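Side-chain contacts in probable benzoylformate decarboxylase (Rhodococcus jostii, PDB 7ORX), which binds thiamine diphosphate together with a metal ion, modelled as sodium, as a member of the thiamine diphosphate-dependent enzyme family: residues A385-Q389 against M390-H394; G427-D431 against G432-Y436; H488-G492 against Y493-G497. One frame throughout, in Å; residues are numbered along the deposited sequence.

Contact 1: residues A385-Q389 against M390-H394; sequences AFWSQ and MDLSH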
loop_
_atom_site.group_PDB
_atom_site.type_symbol
_atom_site.label_atom_id
_atom_site.label_comp_id
_atom_site.label_asym_id
_atom_site.label_seq_id
_atom_site.Cartn_x
_atom_site.Cartn_y
_atom_site.Cartn_z
ATOM N N ALA C 385 21.120 -1.447 -35.817
ATOM C CA ALA C 385 22.137 -0.541 -36.399
ATOM C C ALA C 385 23.271 -0.293 -35.395
ATOM O O ALA C 385 24.431 -0.447 -35.752
ATOM C CB ALA C 385 21.476 0.749 -36.800
ATOM N N PHE C 386 22.957 0.097 -34.173
ATOM C CA PHE C 386 23.982 0.398 -33.146
ATOM C C PHE C 386 24.933 -0.808 -32.992
ATOM O O PHE C 386 26.148 -0.666 -33.045
ATOM C CB PHE C 386 23.274 0.793 -31.841
ATOM C CG PHE C 386 24.221 1.204 -30.762
ATOM C CD1 PHE C 386 24.851 0.277 -29.984
ATOM C CD2 PHE C 386 24.560 2.525 -30.614
ATOM C CE1 PHE C 386 25.793 0.654 -29.046
ATOM C CE2 PHE C 386 25.510 2.916 -29.690
ATOM C CZ PHE C 386 26.124 1.969 -28.906
ATOM N N TRP C 387 24.390 -2.004 -32.815
ATOM C CA TRP C 387 25.194 -3.172 -32.376
ATOM C C TRP C 387 26.029 -3.702 -33.539
ATOM O O TRP C 387 27.115 -4.275 -33.315
ATOM C CB TRP C 387 24.277 -4.219 -31.744
ATOM C CG TRP C 387 23.759 -3.743 -30.425
ATOM C CD1 TRP C 387 22.487 -3.377 -30.099
ATOM C CD2 TRP C 387 24.549 -3.527 -29.249
ATOM N NE1 TRP C 387 22.426 -2.981 -28.789
ATOM C CE2 TRP C 387 23.675 -3.056 -28.251
ATOM C CE3 TRP C 387 25.892 -3.752 -28.933
ATOM C CZ2 TRP C 387 24.112 -2.780 -26.971
ATOM C CZ3 TRP C 387 26.321 -3.493 -27.658
ATOM C CH2 TRP C 387 25.439 -3.012 -26.695
ATOM N N SER C 388 25.553 -3.490 -34.748
ATOM C CA SER C 388 26.205 -4.010 -35.977
ATOM C C SER C 388 27.337 -3.059 -36.376
ATOM O O SER C 388 28.107 -3.391 -37.266
ATOM C CB SER C 388 25.190 -4.199 -37.083
ATOM O OG SER C 388 24.833 -2.945 -37.630
ATOM N N GLN C 389 27.478 -1.933 -35.677
ATOM C CA GLN C 389 28.271 -0.789 -36.179
ATOM C C GLN C 389 29.150 -0.167 -35.078
ATOM O O GLN C 389 29.989 0.614 -35.450
ATOM C CB GLN C 389 27.264 0.174 -36.802
ATOM C CG GLN C 389 27.793 0.914 -38.018
ATOM C CD GLN C 389 28.044 0.026 -39.215
ATOM O OE1 GLN C 389 29.076 0.116 -39.854
ATOM N NE2 GLN C 389 27.091 -0.818 -39.551
ATOM N N MET C 390 29.058 -0.533 -33.789
ATOM C CA MET C 390 29.857 0.164 -32.744
ATOM C C MET C 390 30.985 -0.715 -32.230
ATOM O O MET C 390 30.788 -1.955 -32.216
ATOM C CB MET C 390 28.955 0.589 -31.591
ATOM C CG MET C 390 28.001 1.688 -32.018
ATOM S SD MET C 390 28.895 3.173 -32.442
ATOM C CE MET C 390 28.827 3.999 -30.863
ATOM N N ASP C 391 32.110 -0.076 -31.846
ATOM C CA ASP C 391 33.326 -0.748 -31.286
ATOM C C ASP C 391 33.524 -0.286 -29.842
ATOM O O ASP C 391 34.349 0.591 -29.601
ATOM C CB ASP C 391 34.596 -0.511 -32.118
ATOM C CG ASP C 391 35.866 -1.219 -31.643
ATOM O OD1 ASP C 391 35.819 -1.952 -30.623
ATOM O OD2 ASP C 391 36.915 -1.020 -32.300
ATOM N N LEU C 392 32.810 -0.923 -28.931
ATOM C CA LEU C 392 32.853 -0.692 -27.458
ATOM C C LEU C 392 33.828 -1.687 -26.847
ATOM O O LEU C 392 33.668 -2.870 -27.113
ATOM C CB LEU C 392 31.446 -0.932 -26.913
ATOM C CG LEU C 392 30.432 0.197 -27.072
ATOM C CD1 LEU C 392 30.693 1.020 -28.290
ATOM C CD2 LEU C 392 29.021 -0.348 -27.127
ATOM N N SER C 393 34.801 -1.257 -26.054
ATOM C CA SER C 393 35.845 -2.200 -25.555
ATOM C C SER C 393 36.256 -1.955 -24.100
ATOM O O SER C 393 37.213 -2.583 -23.678
ATOM C CB SER C 393 37.050 -2.178 -26.474
ATOM O OG SER C 393 37.715 -0.931 -26.420
ATOM N N HIS C 394 35.639 -0.994 -23.421
ATOM C CA HIS C 394 35.948 -0.547 -22.041
ATOM C C HIS C 394 34.717 -0.748 -21.173
ATOM O O HIS C 394 33.566 -0.624 -21.712
ATOM C CB HIS C 394 36.407 0.925 -21.962
ATOM C CG HIS C 394 37.793 1.138 -22.486
ATOM N ND1 HIS C 394 38.047 1.236 -23.851
ATOM C CD2 HIS C 394 38.990 1.284 -21.867
ATOM C CE1 HIS C 394 39.338 1.423 -24.049
ATOM N NE2 HIS C 394 39.943 1.446 -22.840
#

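Contact 2: residues G427-D431 against G432-Y436; sequences GLIGD and GSANY. With NA (sodium ion), chain J; TPP (thiamine diphosphate), chain I.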
loop_
_atom_site.group_PDB
_atom_site.type_symbol
_atom_site.label_atom_id
_atom_site.label_comp_id
_atom_site.label_asym_id
_atom_site.label_seq_id
_atom_site.Cartn_x
_atom_site.Cartn_y
_atom_site.Cartn_z
ATOM N N GLY C 427 25.611 11.282 -26.059
ATOM C CA GLY C 427 24.180 10.936 -26.032
ATOM C C GLY C 427 23.685 10.668 -27.435
ATOM O O GLY C 427 24.008 11.478 -28.340
ATOM N N LEU C 428 22.992 9.551 -27.649
ATOM C CA LEU C 428 22.313 9.273 -28.922
ATOM C C LEU C 428 20.832 9.137 -28.629
ATOM O O LEU C 428 20.430 8.054 -28.223
ATOM C CB LEU C 428 22.901 7.985 -29.486
ATOM C CG LEU C 428 24.399 8.010 -29.745
ATOM C CD1 LEU C 428 24.890 6.571 -29.852
ATOM C CD2 LEU C 428 24.731 8.823 -31.016
ATOM N N ILE C 429 20.095 10.224 -28.769
ATOM C CA ILE C 429 18.700 10.368 -28.281
ATOM C C ILE C 429 17.838 10.477 -29.521
ATOM O O ILE C 429 18.230 11.200 -30.410
ATOM C CB ILE C 429 18.590 11.642 -27.423
ATOM C CG1 ILE C 429 19.748 11.783 -26.427
ATOM C CG2 ILE C 429 17.239 11.753 -26.739
ATOM C CD1 ILE C 429 20.026 10.559 -25.609
ATOM N N GLY C 430 16.694 9.812 -29.563
ATOM C CA GLY C 430 15.704 10.091 -30.614
ATOM C C GLY C 430 15.027 11.434 -30.412
ATOM O O GLY C 430 15.049 11.939 -29.289
ATOM N N ASP C 431 14.367 11.955 -31.447
ATOM C CA ASP C 431 13.565 13.205 -31.372
ATOM C C ASP C 431 12.369 13.042 -30.423
ATOM O O ASP C 431 11.943 14.039 -29.805
ATOM C CB ASP C 431 13.153 13.678 -32.774
ATOM C CG ASP C 431 12.236 12.772 -33.600
ATOM O OD1 ASP C 431 12.365 11.482 -33.503
ATOM O OD2 ASP C 431 11.409 13.369 -34.345
ATOM N N GLY C 432 11.813 11.847 -30.319
ATOM C CA GLY C 432 10.751 11.563 -29.338
ATOM C C GLY C 432 11.285 11.622 -27.916
ATOM O O GLY C 432 10.766 12.424 -27.151
ATOM N N SER C 433 12.279 10.787 -27.605
ATOM C CA SER C 433 12.918 10.629 -26.268
ATOM C C SER C 433 13.423 11.961 -25.723
ATOM O O SER C 433 13.360 12.157 -24.502
ATOM C CB SER C 433 14.058 9.691 -26.343
ATOM O OG SER C 433 13.603 8.432 -26.813
ATOM N N ALA C 434 13.945 12.830 -26.589
ATOM C CA ALA C 434 14.644 14.031 -26.115
ATOM C C ALA C 434 13.661 14.916 -25.353
ATOM O O ALA C 434 14.102 15.590 -24.460
ATOM C CB ALA C 434 15.244 14.761 -27.266
ATOM N N ASN C 435 12.382 14.914 -25.680
ATOM C CA ASN C 435 11.410 15.874 -25.095
ATOM C C ASN C 435 11.116 15.526 -23.634
ATOM O O ASN C 435 10.700 16.426 -22.875
ATOM C CB ASN C 435 10.102 15.900 -25.887
ATOM C CG ASN C 435 10.336 16.382 -27.290
ATOM O OD1 ASN C 435 10.866 17.464 -27.468
ATOM N ND2 ASN C 435 10.034 15.539 -28.262
ATOM N N TYR C 436 11.283 14.263 -23.240
ATOM C CA TYR C 436 10.998 13.827 -21.839
ATOM C C TYR C 436 12.074 14.386 -20.881
ATOM O O TYR C 436 11.668 14.567 -19.730
ATOM C CB TYR C 436 10.843 12.313 -21.722
ATOM C CG TYR C 436 9.781 11.674 -22.582
ATOM C CD1 TYR C 436 10.084 11.294 -23.878
ATOM C CD2 TYR C 436 8.524 11.371 -22.091
ATOM C CE1 TYR C 436 9.147 10.666 -24.681
ATOM C CE2 TYR C 436 7.583 10.717 -22.866
ATOM C CZ TYR C 436 7.891 10.366 -24.172
ATOM O OH TYR C 436 6.996 9.746 -25.016
HETATM NA NA NA J . 12.028 9.400 -33.909
HETATM N "N1'" TPP I . 6.402 7.187 -22.653
HETATM C "C2'" TPP I . 7.468 6.866 -21.910
HETATM C CM2 TPP I . 7.748 7.682 -20.691
HETATM N "N3'" TPP I . 8.299 5.857 -22.171
HETATM C "C4'" TPP I . 8.042 5.107 -23.255
HETATM N "N4'" TPP I . 8.891 4.097 -23.487
HETATM C "C5'" TPP I . 6.949 5.375 -24.113
HETATM C "C6'" TPP I . 6.151 6.438 -23.735
HETATM C "C7'" TPP I . 6.649 4.559 -25.361
HETATM N N3 TPP I . 7.656 4.720 -26.438
HETATM C C2 TPP I . 8.506 3.743 -26.766
HETATM S S1 TPP I . 9.512 4.142 -28.097
HETATM C C5 TPP I . 8.727 5.689 -28.195
HETATM C C4 TPP I . 7.823 5.879 -27.200
HETATM C CM4 TPP I . 7.045 7.138 -26.948
HETATM C C6 TPP I . 9.031 6.631 -29.327
HETATM C C7 TPP I . 10.244 7.483 -29.090
HETATM O O7 TPP I . 11.120 7.272 -30.213
HETATM P PA TPP I . 12.296 8.297 -30.554
HETATM O O1A TPP I . 13.087 8.863 -29.420
HETATM O O2A TPP I . 11.643 9.296 -31.449
HETATM O O3A TPP I . 13.202 7.251 -31.362
HETATM P PB TPP I . 12.832 6.377 -32.685
HETATM O O1B TPP I . 14.064 5.575 -33.073
HETATM O O2B TPP I . 11.643 5.507 -32.335
HETATM O O3B TPP I . 12.482 7.425 -33.720
HETATM O O HOH W 1 14.394 9.388 -33.936
#

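Contact 3: residues H488-G492 against Y493-G497; sequences HLAEG and YGVRG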
loop_
_atom_site.group_PDB
_atom_site.type_symbol
_atom_site.label_atom_id
_atom_site.label_comp_id
_atom_site.label_asym_id
_atom_site.label_seq_id
_atom_site.Cartn_x
_atom_site.Cartn_y
_atom_site.Cartn_z
ATOM N N HIS C 488 16.863 25.250 -31.728
ATOM C CA HIS C 488 16.124 26.308 -30.993
ATOM C C HIS C 488 15.982 25.882 -29.530
ATOM O O HIS C 488 16.146 26.734 -28.653
ATOM C CB HIS C 488 14.754 26.603 -31.642
ATOM C CG HIS C 488 14.799 27.654 -32.693
ATOM N ND1 HIS C 488 15.405 28.873 -32.453
ATOM C CD2 HIS C 488 14.311 27.696 -33.960
ATOM C CE1 HIS C 488 15.311 29.624 -33.550
ATOM N NE2 HIS C 488 14.674 28.901 -34.502
ATOM N N LEU C 489 15.700 24.613 -29.267
ATOM C CA LEU C 489 15.538 24.153 -27.870
ATOM C C LEU C 489 16.882 24.252 -27.156
ATOM O O LEU C 489 16.919 24.850 -26.087
ATOM C CB LEU C 489 14.981 22.738 -27.859
ATOM C CG LEU C 489 13.529 22.602 -28.313
ATOM C CD1 LEU C 489 13.009 21.228 -27.919
ATOM C CD2 LEU C 489 12.632 23.648 -27.684
ATOM N N ALA C 490 17.954 23.767 -27.762
ATOM C CA ALA C 490 19.320 23.841 -27.189
ATOM C C ALA C 490 19.669 25.287 -26.846
ATOM O O ALA C 490 20.162 25.548 -25.761
ATOM C CB ALA C 490 20.332 23.260 -28.142
ATOM N N GLU C 491 19.432 26.217 -27.764
ATOM C CA GLU C 491 19.880 27.620 -27.593
ATOM C C GLU C 491 18.967 28.237 -26.545
ATOM O O GLU C 491 19.452 29.037 -25.737
ATOM C CB GLU C 491 19.944 28.349 -28.933
ATOM C CG GLU C 491 21.079 27.827 -29.840
ATOM C CD GLU C 491 21.200 28.498 -31.224
ATOM O OE1 GLU C 491 22.296 28.355 -31.889
ATOM O OE2 GLU C 491 20.222 29.216 -31.643
ATOM N N GLY C 492 17.720 27.788 -26.491
ATOM C CA GLY C 492 16.775 28.167 -25.422
ATOM C C GLY C 492 17.313 27.873 -24.039
ATOM O O GLY C 492 16.998 28.634 -23.143
ATOM N N TYR C 493 18.090 26.805 -23.876
ATOM C CA TYR C 493 18.640 26.377 -22.568
ATOM C C TYR C 493 20.125 26.725 -22.475
ATOM O O TYR C 493 20.701 26.524 -21.430
ATOM C CB TYR C 493 18.291 24.912 -22.316
ATOM C CG TYR C 493 16.855 24.699 -21.881
ATOM C CD1 TYR C 493 16.306 25.455 -20.870
ATOM C CD2 TYR C 493 16.030 23.758 -22.473
ATOM C CE1 TYR C 493 14.996 25.284 -20.455
ATOM C CE2 TYR C 493 14.718 23.560 -22.057
ATOM C CZ TYR C 493 14.194 24.332 -21.036
ATOM O OH TYR C 493 12.912 24.233 -20.568
ATOM N N GLY C 494 20.695 27.402 -23.466
ATOM C CA GLY C 494 22.072 27.928 -23.376
ATOM C C GLY C 494 23.085 26.911 -23.838
ATOM O O GLY C 494 24.281 27.086 -23.535
ATOM N N VAL C 495 22.645 25.879 -24.557
ATOM C CA VAL C 495 23.567 24.958 -25.277
ATOM C C VAL C 495 23.648 25.308 -26.774
ATOM O O VAL C 495 22.628 25.468 -27.425
ATOM C CB VAL C 495 23.157 23.503 -25.059
ATOM C CG1 VAL C 495 24.072 22.526 -25.791
ATOM C CG2 VAL C 495 23.151 23.215 -23.595
ATOM N N ARG C 496 24.871 25.324 -27.282
ATOM C CA ARG C 496 25.228 25.595 -28.697
ATOM C C ARG C 496 24.751 24.390 -29.509
ATOM O O ARG C 496 25.109 23.277 -29.157
ATOM C CB ARG C 496 26.737 25.908 -28.773
ATOM C CG ARG C 496 27.536 25.325 -29.944
ATOM C CD ARG C 496 29.075 25.449 -29.864
ATOM N NE ARG C 496 29.685 25.775 -31.171
ATOM C CZ ARG C 496 30.233 24.912 -32.037
ATOM N NH1 ARG C 496 30.307 23.615 -31.744
ATOM N NH2 ARG C 496 30.685 25.374 -33.203
ATOM N N GLY C 497 23.959 24.610 -30.556
ATOM C CA GLY C 497 23.401 23.522 -31.381
ATOM C C GLY C 497 23.551 23.780 -32.861
ATOM O O GLY C 497 23.474 24.924 -33.237
#

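Contact 1: residues A385-Q389 against M390-H394
M390 lays its CG over one face of the F386 ring. This carbon lies 3.6 Å from the centroid of F386, 10° off the ring normal, so the contact is CH-pi over the middle of the ring. The M390 chain then bends at chi2 and again at chi3. These bends fold the thioether back along the ring, and M390 CE comes to 3.7 Å from F386 CE2. M390 SD is 4.8 Å from the F386 centroid and lies obliquely to it. In F386, CG is anti to the backbone N (chi1 -176°). That carries the ring forward, toward the residues that follow the helix.

L392 meets the same ring at its edge. Its CD2 is near the ring plane, 3.9 Å from F386 CE1. The same methyl is 4.2 Å from W387 CZ3 and approaches that indole obliquely. F386 CD1 stands 3.9 Å above the plane of the W387 ring.

This inner side is closely packed and apolar. Y398 meets both aromatic rings, and F362 of helix 358-368 meets F386 edge-to-face. T247 OG1 is hydrogen-bonded to M390 O and to L392 N. The solvent-facing residues pack loosely by contrast. S388 and D391 are exposed, and their CB atoms lead away from the partner segment.

The core is a Met-aromatic contact at the exit of helix 383-389. This helix links the neighbouring parallel strands 374-378 and 398-399, a beta-alpha-beta crossover of the C-terminal thiamine diphosphate-binding domain.

Contact 2: residues G427-D431 against G432-Y436
The side-chain amide of N435 turns its ND2 toward the backbone of D431. N435 ND2 is 2.9 Å from D431 O, but the angle is too poor for a hydrogen bond. The same ND2 makes a weak hydrogen bond to G432 O. The amide OD1 is bonded to Y493 OH of the second subunit. The carboxylate of D431 binds the sodium ion through OD1, at 2.1 Å. Its CG takes the crowded position between the backbone N and the carbonyl carbon (chi1 63°), which turns the carboxylate to the metal. The Y436 ring has the backbone C of S433 at its edge, in plane. N1' of thiamine diphosphate approaches the Y436 ring obliquely, 3.7 Å from Y436 CE2. Y436 OH is hydrogen-bonded to N26 of the second subunit.

G430, D431 and G432 open the GDG motif of thiamine diphosphate enzymes, which brings the metal and the diphosphate together after strand 425-430. Oxygens O2A and O3B of the cofactor, one water, N458 OD1 and T460 O complete the sodium site.

Two backbone N-H groups grip the alpha phosphate. G432 N bonds to O2A of thiamine diphosphate at 2.8 Å. S433 N bonds to O1A at 2.8 Å and nearly straight (166°). S433 OG has O1A of the cofactor and E378 O within reach of its one proton. G430 has no side chain, and its CA lies 3.1 Å from O1A of the cofactor.

Behind the phosphate, A434 N donates to G430 O at 3.1 Å and closes the turn. I429 CG2 packs on A434 CB at 3.6 Å, on the side facing I455 of strand 452-457.

Contact 3: residues H488-G492 against Y493-G497
A490 O takes two backbone N-H groups, from Y493 and from V495. V495 N bonds to A490 O at 2.8 Å, and Y493 N bonds to it at 3.1 Å. The two donors come from opposite faces of the carbonyl plane. G494 N bonds to E491 O at 3.1 Å, from well above that carbonyl plane. Y493 N also makes a weak bond to L489 O. With G494 at positive phi (88°), the bonds from V495 and G494 form a Schellman motif at the end of helix 486-493.

Side chains fill in around this cap. A490 CB lies 4.2 Å from V495 CB. The E491 chain is extended beyond CG, and E491 CG passes 3.7 Å from V495 O. L489 O lies obliquely to the Y493 ring.

Further out, V495 packs on L441 and A445 of helix 440-447. A490 packs on L521 of strand 520-525. Y493 OH has its partner, N435, on the second subunit. H488 ND1 is bonded to H488 ND1 of the second subunit, across the interface.

None of these three backbone bonds to A490 O and E491 O lies on a carbonyl lone pair, so each is probably weaker than a straight in-plane one. The turn itself calls for glycine at G494: at its backbone angles a CB would jam against the carbonyl O of Y493.

All three contacts belong to the C-terminal thiamine diphosphate-binding domain and follow one another along the chain. Contact 2 is at the cofactor itself. Contact 1 touches contact 2: F386 CE2 lies 3.7 Å from L428 CD1, although the centres of the two contacts are about 20 Å apart. The F386 side chain is about 10 Å from a bound thiamine diphosphate. Contacts 2 and 3 reach the same parallel sheet, with centres about 15 Å apart. They do not touch within the chain, but contact 2 of one subunit is joined to contact 3 of the second subunit. The Y493 side chain is about 12 Å from a bound cofactor. Contacts 1 and 3 stay about 20 Å apart at their nearest atoms.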